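Local coordinates for protein methyl-coenzyme M reductase subunit gamma (Methanosarcina barkeri, PDB 1E6Y) that forms part of methyl-coenzyme M reductase, the nickel enzyme with coenzyme F430 that releases methane from methyl-coenzyme M in the last step of methanogenesis, at residues Arg29-Asp33 with Glu34-Ala38. Numbering follows the deposited sequence.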
loop_
_atom_site.group_PDB
_atom_site.type_symbol
_atom_site.label_atom_id
_atom_site.label_comp_id
_atom_site.label_asym_id
_atom_site.label_seq_id
_atom_site.Cartn_x
_atom_site.Cartn_y
_atom_site.Cartn_z
ATOM N N ARG C 29 31.056 41.506 26.082
ATOM C CA ARG C 29 30.049 42.555 26.075
ATOM C C ARG C 29 28.962 42.193 27.077
ATOM O O ARG C 29 28.936 41.099 27.645
ATOM C CB ARG C 29 29.453 42.727 24.672
ATOM C CG ARG C 29 28.646 41.490 24.260
ATOM C CD ARG C 29 28.347 41.525 22.770
ATOM N NE ARG C 29 29.445 41.085 21.931
ATOM C CZ ARG C 29 29.865 39.851 21.710
ATOM N NH1 ARG C 29 29.265 38.804 22.277
ATOM N NH2 ARG C 29 30.897 39.650 20.898
ATOM N N GLU C 30 28.090 43.164 27.325
ATOM C CA GLU C 30 27.020 43.037 28.305
ATOM C C GLU C 30 25.661 43.186 27.634
ATOM O O GLU C 30 25.498 43.996 26.724
ATOM C CB GLU C 30 27.162 44.117 29.381
ATOM C CG GLU C 30 28.508 44.142 30.078
ATOM C CD GLU C 30 28.383 43.977 31.577
ATOM O OE1 GLU C 30 27.905 42.907 32.022
ATOM O OE2 GLU C 30 28.750 44.922 32.310
ATOM N N ILE C 31 24.690 42.405 28.097
ATOM C CA ILE C 31 23.296 42.638 27.745
ATOM C C ILE C 31 22.431 42.556 29.004
ATOM O O ILE C 31 22.620 41.668 29.839
ATOM C CB ILE C 31 22.797 41.624 26.669
ATOM C CG1 ILE C 31 21.386 42.003 26.214
ATOM C CG2 ILE C 31 22.831 40.197 27.208
ATOM C CD1 ILE C 31 20.907 41.247 24.989
ATOM N N SER C 32 21.580 43.558 29.203
ATOM C CA SER C 32 20.706 43.592 30.372
ATOM C C SER C 32 19.658 42.487 30.291
ATOM O O SER C 32 19.360 41.981 29.207
ATOM C CB SER C 32 20.018 44.953 30.486
ATOM O OG SER C 32 18.993 45.097 29.517
ATOM N N ASP C 33 19.088 42.128 31.437
ATOM C CA ASP C 33 18.063 41.090 31.493
ATOM C C ASP C 33 16.857 41.451 30.633
ATOM O O ASP C 33 16.341 40.612 29.896
ATOM C CB ASP C 33 17.608 40.860 32.936
ATOM C CG ASP C 33 18.701 40.262 33.813
ATOM O OD1 ASP C 33 18.555 40.320 35.052
ATOM O OD2 ASP C 33 19.697 39.731 33.276
ATOM N N GLU C 34 16.448 42.713 30.690
ATOM C CA GLU C 34 15.280 43.173 29.949
ATOM C C GLU C 34 15.520 43.225 28.443
ATOM O O GLU C 34 14.619 42.932 27.659
ATOM C CB GLU C 34 14.837 44.548 30.450
ATOM C CG GLU C 34 14.178 44.525 31.824
ATOM C CD GLU C 34 13.275 45.723 32.070
ATOM O OE1 GLU C 34 13.526 46.803 31.489
ATOM O OE2 GLU C 34 12.306 45.582 32.844
ATOM N N ASP C 35 16.733 43.604 28.044
ATOM C CA ASP C 35 17.092 43.632 26.628
ATOM C C ASP C 35 17.182 42.230 26.046
ATOM O O ASP C 35 16.791 42.005 24.902
ATOM C CB ASP C 35 18.425 44.361 26.422
ATOM C CG ASP C 35 18.263 45.868 26.340
ATOM O OD1 ASP C 35 17.112 46.357 26.309
ATOM O OD2 ASP C 35 19.297 46.564 26.294
ATOM N N LEU C 36 17.698 41.293 26.838
ATOM C CA LEU C 36 17.736 39.887 26.445
ATOM C C LEU C 36 16.320 39.345 26.247
ATOM O O LEU C 36 16.028 38.706 25.238
ATOM C CB LEU C 36 18.466 39.058 27.507
ATOM C CG LEU C 36 18.607 37.558 27.226
ATOM C CD1 LEU C 36 19.460 37.327 25.986
ATOM C CD2 LEU C 36 19.223 36.878 28.433
ATOM N N THR C 37 15.435 39.643 27.193
ATOM C CA THR C 37 14.037 39.243 27.094
ATOM C C THR C 37 13.368 39.879 25.878
ATOM O O THR C 37 12.558 39.242 25.208
ATOM C CB THR C 37 13.264 39.630 28.370
ATOM O OG1 THR C 37 13.831 38.942 29.490
ATOM C CG2 THR C 37 11.791 39.254 28.253
ATOM N N ALA C 38 13.770 41.108 25.561
ATOM C CA ALA C 38 13.209 41.838 24.429
ATOM C C ALA C 38 13.578 41.199 23.096
ATOM O O ALA C 38 12.712 40.990 22.249
ATOM C CB ALA C 38 13.674 43.287 24.461
HETATM O O HOH W 1 21.596 45.716 27.378
#
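Ile-31 lies against the first turn of helix 33-40, its CD1 4.1 Å from CB of Leu-36. Its CG1, anti to the backbone N (chi1 -174°), carries the ethyl branch toward the helix and also meets CB of Asp-35 at 3.8 Å. Met-138 of helix 127-139 touches both Ile-31 and Leu-36, so the three pack together beside the first turn. Shortened to an alanine here, the isoleucine side chain is likely to leave Leu-36 and Met-138 without their common apolar neighbour. Ser-32 is the N-cap: its OG, set between its own backbone N and carbonyl carbon (chi1 74°), accepts from N of Asp-35 at 3.1 Å. Its carbonyl O takes N of Leu-36 at 3.0 Å as the first i to i+4 bond. Asp-33 O continues the pattern by accepting from N of Thr-37 at 3.0 Å, while the Asp-33 side chain touches Lys-135 of helix 127-139. The Thr-37 hydroxyl has a hydrogen-bond partner in OE2 of Glu-131, on that same helix. The Asp-35 carboxylate is shared out: OD1 forms a salt bridge with Arg-195 of strand 192-198, and OD2 accepts from a water at 2.7 Å. That water in turn receives N-H of Ser-32, its O 2.8 Å from the Ser-32 N.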